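Long-range contact in glycosylation Associate Protein 3 (Streptococcus agalactiae serotype V, PDB 6OYC), which probably takes part, in complex with its Gap1 and Gap2 partners, in the glycosylation and accessory Sec secretion of a serine-rich surface glycoprotein: residues 165-173 with 200-208. Sequence-based numbering, arbitrary orientation.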
ATOM      1  N   ASN C 165     -14.346   0.569 -19.652  1.00 51.89           N
ATOM      2  CA  ASN C 165     -13.882   1.464 -18.598  1.00 52.51           C
ATOM      3  C   ASN C 165     -13.233   0.609 -17.518  1.00 49.38           C
ATOM      4  O   ASN C 165     -13.913  -0.139 -16.812  1.00 50.98           O
ATOM      5  CB  ASN C 165     -15.029   2.309 -18.059  1.00 50.48           C
ATOM      6  CG  ASN C 165     -15.572   3.270 -19.102  1.00 54.98           C
ATOM      7  OD1 ASN C 165     -14.810   3.982 -19.766  1.00 48.06           O
ATOM      8  ND2 ASN C 165     -16.894   3.283 -19.263  1.00 57.87           N
ATOM      9  N   LEU C 166     -11.914   0.693 -17.427  1.00 47.70           N
ATOM     10  CA  LEU C 166     -11.121  -0.099 -16.496  1.00 49.42           C
ATOM     11  C   LEU C 166     -10.807   0.769 -15.283  1.00 45.00           C
ATOM     12  O   LEU C 166     -10.098   1.770 -15.402  1.00 43.33           O
ATOM     13  CB  LEU C 166      -9.836  -0.566 -17.173  1.00 48.18           C
ATOM     14  CG  LEU C 166      -9.490  -2.042 -17.066  1.00 53.43           C
ATOM     15  CD1 LEU C 166     -10.689  -2.889 -17.495  1.00 55.62           C
ATOM     16  CD2 LEU C 166      -8.279  -2.338 -17.924  1.00 51.48           C
ATOM     17  N   LEU C 167     -11.339   0.400 -14.126  1.00 45.05           N
ATOM     18  CA  LEU C 167     -11.073   1.125 -12.888  1.00 46.80           C
ATOM     19  C   LEU C 167      -9.962   0.411 -12.124  1.00 42.63           C
ATOM     20  O   LEU C 167     -10.158  -0.698 -11.613  1.00 40.20           O
ATOM     21  CB  LEU C 167     -12.320   1.249 -12.017  1.00 43.48           C
ATOM     22  CG  LEU C 167     -11.993   2.033 -10.745  1.00 45.54           C
ATOM     23  CD1 LEU C 167     -11.553   3.436 -11.126  1.00 42.80           C
ATOM     24  CD2 LEU C 167     -13.174   2.090  -9.800  1.00 46.55           C
ATOM     25  N   LEU C 168      -8.807   1.059 -12.039  1.00 42.33           N
ATOM     26  CA  LEU C 168      -7.664   0.522 -11.309  1.00 42.14           C
ATOM     27  C   LEU C 168      -7.903   0.757  -9.820  1.00 42.59           C
ATOM     28  O   LEU C 168      -7.938   1.905  -9.366  1.00 41.68           O
ATOM     29  CB  LEU C 168      -6.376   1.188 -11.788  1.00 39.83           C
ATOM     30  CG  LEU C 168      -5.515   0.531 -12.878  1.00 46.33           C
ATOM     31  CD1 LEU C 168      -6.358  -0.044 -13.994  1.00 46.39           C
ATOM     32  CD2 LEU C 168      -4.479   1.509 -13.444  1.00 39.54           C
ATOM     33  N   VAL C 169      -8.088  -0.318  -9.062  1.00 41.12           N
ATOM     34  CA  VAL C 169      -8.448  -0.236  -7.652  1.00 40.90           C
ATOM     35  C   VAL C 169      -7.176  -0.441  -6.830  1.00 44.74           C
ATOM     36  O   VAL C 169      -6.465  -1.438  -7.016  1.00 46.28           O
ATOM     37  CB  VAL C 169      -9.523  -1.277  -7.293  1.00 44.30           C
ATOM     38  CG1 VAL C 169      -9.814  -1.261  -5.806  1.00 44.53           C
ATOM     39  CG2 VAL C 169     -10.800  -1.036  -8.103  1.00 42.73           C
ATOM     40  N   GLU C 170      -6.869   0.515  -5.945  1.00 42.09           N
ATOM     41  CA  GLU C 170      -5.707   0.390  -5.074  1.00 44.38           C
ATOM     42  C   GLU C 170      -5.796  -0.919  -4.301  1.00 48.84           C
ATOM     43  O   GLU C 170      -6.877  -1.320  -3.855  1.00 48.97           O
ATOM     44  CB  GLU C 170      -5.615   1.574  -4.098  1.00 42.51           C
ATOM     45  CG  GLU C 170      -5.518   2.967  -4.728  1.00 36.77           C
ATOM     46  CD  GLU C 170      -4.259   3.169  -5.575  1.00 40.57           C
ATOM     47  OE1 GLU C 170      -4.329   3.921  -6.569  1.00 38.45           O
ATOM     48  OE2 GLU C 170      -3.198   2.581  -5.256  1.00 41.81           O
ATOM     49  N   LYS C 171      -4.652  -1.596  -4.176  1.00 44.87           N
ATOM     50  CA  LYS C 171      -4.625  -2.933  -3.594  1.00 50.16           C
ATOM     51  C   LYS C 171      -5.256  -2.943  -2.211  1.00 53.72           C
ATOM     52  O   LYS C 171      -6.070  -3.816  -1.890  1.00 55.32           O
ATOM     53  CB  LYS C 171      -3.185  -3.451  -3.534  1.00 52.34           C
ATOM     54  CG  LYS C 171      -3.047  -4.877  -3.001  1.00 54.83           C
ATOM     55  CD  LYS C 171      -2.315  -4.869  -1.670  1.00 56.71           C
ATOM     56  CE  LYS C 171      -2.221  -6.266  -1.061  1.00 60.62           C
ATOM     57  NZ  LYS C 171      -1.827  -6.211   0.383  1.00 55.45           N
ATOM     58  N   LYS C 172      -4.900  -1.967  -1.376  1.00 54.50           N
ATOM     59  CA  LYS C 172      -5.469  -1.919  -0.038  1.00 54.25           C
ATOM     60  C   LYS C 172      -6.966  -1.642  -0.055  1.00 56.06           C
ATOM     61  O   LYS C 172      -7.652  -1.982   0.915  1.00 56.70           O
ATOM     62  CB  LYS C 172      -4.728  -0.885   0.797  1.00 47.19           C
ATOM     63  CG  LYS C 172      -3.230  -1.152   0.854  1.00 50.22           C
ATOM     64  CD  LYS C 172      -2.542   0.005   1.526  1.00 46.11           C
ATOM     65  CE  LYS C 172      -1.036  -0.056   1.444  1.00 48.68           C
ATOM     66  NZ  LYS C 172      -0.490   1.198   2.075  1.00 48.02           N
ATOM     67  N   ASP C 173      -7.491  -1.062  -1.136  1.00 50.42           N
ATOM     68  CA  ASP C 173      -8.929  -0.879  -1.257  1.00 51.83           C
ATOM     69  C   ASP C 173      -9.630  -2.109  -1.803  1.00 57.08           C
ATOM     70  O   ASP C 173     -10.826  -2.277  -1.552  1.00 58.21           O
ATOM     71  CB  ASP C 173      -9.267   0.285  -2.188  1.00 48.88           C
ATOM     72  CG  ASP C 173      -8.969   1.629  -1.587  1.00 51.86           C
ATOM     73  OD1 ASP C 173      -8.853   1.740  -0.344  1.00 56.73           O
ATOM     74  OD2 ASP C 173      -8.845   2.583  -2.384  1.00 49.30           O
ATOM     75  N   SER C 200       2.066  -6.933  -2.660  1.00 52.33           N
ATOM     76  CA  SER C 200       2.405  -5.821  -3.541  1.00 54.46           C
ATOM     77  C   SER C 200       1.262  -4.820  -3.733  1.00 51.42           C
ATOM     78  O   SER C 200       0.093  -5.200  -3.861  1.00 50.29           O
ATOM     79  CB  SER C 200       2.850  -6.359  -4.907  1.00 52.36           C
ATOM     80  OG  SER C 200       3.129  -5.297  -5.809  1.00 47.83           O
ATOM     81  N   ASP C 201       1.621  -3.535  -3.785  1.00 49.24           N
ATOM     82  CA  ASP C 201       0.693  -2.448  -4.078  1.00 50.50           C
ATOM     83  C   ASP C 201       0.763  -1.982  -5.525  1.00 47.39           C
ATOM     84  O   ASP C 201       0.043  -1.048  -5.895  1.00 43.29           O
ATOM     85  CB  ASP C 201       0.966  -1.242  -3.168  1.00 47.85           C
ATOM     86  CG  ASP C 201       0.643  -1.521  -1.724  1.00 57.82           C
ATOM     87  OD1 ASP C 201       1.550  -1.318  -0.875  1.00 59.02           O
ATOM     88  OD2 ASP C 201      -0.511  -1.936  -1.436  1.00 60.07           O
ATOM     89  N   SER C 202       1.634  -2.573  -6.340  1.00 45.15           N
ATOM     90  CA  SER C 202       1.825  -2.070  -7.690  1.00 46.98           C
ATOM     91  C   SER C 202       0.640  -2.431  -8.568  1.00 46.02           C
ATOM     92  O   SER C 202       0.055  -3.513  -8.439  1.00 44.74           O
ATOM     93  CB  SER C 202       3.100  -2.628  -8.311  1.00 49.08           C
ATOM     94  OG  SER C 202       3.148  -2.311  -9.693  1.00 48.59           O
ATOM     95  N   LEU C 203       0.288  -1.512  -9.460  1.00 42.21           N
ATOM     96  CA  LEU C 203      -0.717  -1.770 -10.478  1.00 46.42           C
ATOM     97  C   LEU C 203      -0.117  -1.815 -11.878  1.00 43.32           C
ATOM     98  O   LEU C 203      -0.857  -1.868 -12.861  1.00 41.82           O
ATOM     99  CB  LEU C 203      -1.827  -0.726 -10.381  1.00 40.97           C
ATOM    100  CG  LEU C 203      -2.572  -0.896  -9.060  1.00 46.01           C
ATOM    101  CD1 LEU C 203      -3.591   0.217  -8.838  1.00 44.40           C
ATOM    102  CD2 LEU C 203      -3.235  -2.264  -9.010  1.00 45.48           C
ATOM    103  N   ILE C 204       1.206  -1.784 -11.989  1.00 42.51           N
ATOM    104  CA  ILE C 204       1.895  -2.032 -13.246  1.00 43.42           C
ATOM    105  C   ILE C 204       2.200  -3.523 -13.259  1.00 45.54           C
ATOM    106  O   ILE C 204       3.154  -3.976 -12.629  1.00 49.90           O
ATOM    107  CB  ILE C 204       3.155  -1.178 -13.370  1.00 44.59           C
ATOM    108  CG1 ILE C 204       2.759   0.297 -13.350  1.00 38.33           C
ATOM    109  CG2 ILE C 204       3.947  -1.540 -14.629  1.00 47.09           C
ATOM    110  CD1 ILE C 204       3.896   1.254 -13.410  1.00 38.37           C
ATOM    111  N   LEU C 205       1.354  -4.297 -13.936  1.00 45.94           N
ATOM    112  CA  LEU C 205       1.393  -5.754 -13.840  1.00 46.10           C
ATOM    113  C   LEU C 205       1.507  -6.374 -15.227  1.00 52.20           C
ATOM    114  O   LEU C 205       0.657  -6.110 -16.101  1.00 49.55           O
ATOM    115  CB  LEU C 205       0.146  -6.283 -13.127  1.00 46.05           C
ATOM    116  CG  LEU C 205       0.006  -5.725 -11.713  1.00 49.65           C
ATOM    117  CD1 LEU C 205      -1.329  -6.090 -11.102  1.00 47.50           C
ATOM    118  CD2 LEU C 205       1.174  -6.190 -10.833  1.00 43.42           C
ATOM    119  N   PRO C 206       2.519  -7.212 -15.461  1.00 50.78           N
ATOM    120  CA  PRO C 206       2.647  -7.883 -16.765  1.00 51.73           C
ATOM    121  C   PRO C 206       1.391  -8.615 -17.189  1.00 53.35           C
ATOM    122  O   PRO C 206       1.098  -8.675 -18.393  1.00 52.67           O
ATOM    123  CB  PRO C 206       3.816  -8.850 -16.544  1.00 54.87           C
ATOM    124  CG  PRO C 206       4.613  -8.233 -15.421  1.00 58.76           C
ATOM    125  CD  PRO C 206       3.591  -7.589 -14.524  1.00 55.39           C
ATOM    126  N   GLU C 207       0.618  -9.143 -16.233  1.00 50.51           N
ATOM    127  CA  GLU C 207      -0.614  -9.847 -16.587  1.00 57.26           C
ATOM    128  C   GLU C 207      -1.723  -8.889 -17.008  1.00 53.66           C
ATOM    129  O   GLU C 207      -2.623  -9.279 -17.758  1.00 51.86           O
ATOM    130  CB  GLU C 207      -1.074 -10.734 -15.429  1.00 55.25           C
ATOM    131  CG  GLU C 207      -0.322 -12.059 -15.365  1.00 63.15           C
ATOM    132  CD  GLU C 207       0.098 -12.579 -16.759  1.00 77.56           C
ATOM    133  OE1 GLU C 207      -0.760 -13.155 -17.473  1.00 74.39           O
ATOM    134  OE2 GLU C 207       1.289 -12.421 -17.142  1.00 71.73           O
ATOM    135  N   LEU C 208      -1.678  -7.639 -16.551  1.00 52.79           N
ATOM    136  CA  LEU C 208      -2.673  -6.660 -16.977  1.00 51.57           C
ATOM    137  C   LEU C 208      -2.271  -6.004 -18.294  1.00 47.68           C
ATOM    138  O   LEU C 208      -3.125  -5.747 -19.151  1.00 45.28           O
ATOM    139  CB  LEU C 208      -2.864  -5.609 -15.885  1.00 49.51           C
ATOM    140  CG  LEU C 208      -3.934  -4.548 -16.113  1.00 50.03           C
ATOM    141  CD1 LEU C 208      -5.303  -5.178 -16.345  1.00 45.52           C
ATOM    142  CD2 LEU C 208      -3.950  -3.557 -14.943  1.00 44.24           C
TER
HETATM  143  O   HOH W   1      -2.228  -0.107  -5.138  1.00 40.65           O
HETATM  144  O   HOH W   2      -0.451  -3.957   0.643  1.00 45.27           O
HETATM  145  O   HOH W   3      -2.678  -0.142  -2.169  1.00 41.56           O
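Lys171 lays its aliphatic chain across Asp201 at about a right angle: with chi1 at -177° CG is swung opposite the backbone N, and a kink at chi2 (-114°) goes with CD staying against the Ser200 carbonyl. CB lies 3.7 Å from both Asp201 OD2 and Ser200 O; CG and CD then run over the Ser200 carbonyl oxygen, CG at 3.3 Å, with CD also beside the carboxylate. CE begins to leave that carbonyl, and NZ stops short of the aspartate, reaching it through water 2, which accepts from NZ at 2.7 Å and donates to Asp201 OD2. Lys172 runs straight past the same carboxylate with CE 3.5 Å from OD2, while its NZ goes on to Tyr8 OH. Asp201 OD1 forms a salt bridge with Lys28, and OD2 takes a second water, number 3, which accepts from Lys172 N. Water 1 bridges the backbones: it accepts from Lys171 N, donates to Asp201 O at 2.6 Å and also donates to Glu170 OE2. Glu170 is the N-cap residue of helix 171-174, and its OE1 is held by Gly233 N. Beyond the waters leucines take over: Leu203 CD1 lies 4.2 Å from Leu168 CB and also touches the Val169 carbonyl oxygen at 3.8 Å, and Leu208, from the first turn of helix 206-218, meets the methyl ends of Leu166 and Leu168. Helix 231-243 adds Ala236 against Leu203 and Tyr240 against Leu208. Segment 200-208 thus covers the C-terminal end of strand 163-168, inside a parallel five-strand sheet. One end of the join is leucine packing; at the other, water joins Lys171 NZ and the backbone N of Lys172 to the Asp201 carboxylate, whose negative charge Lys28, and less directly both other lysines, would probably stabilise.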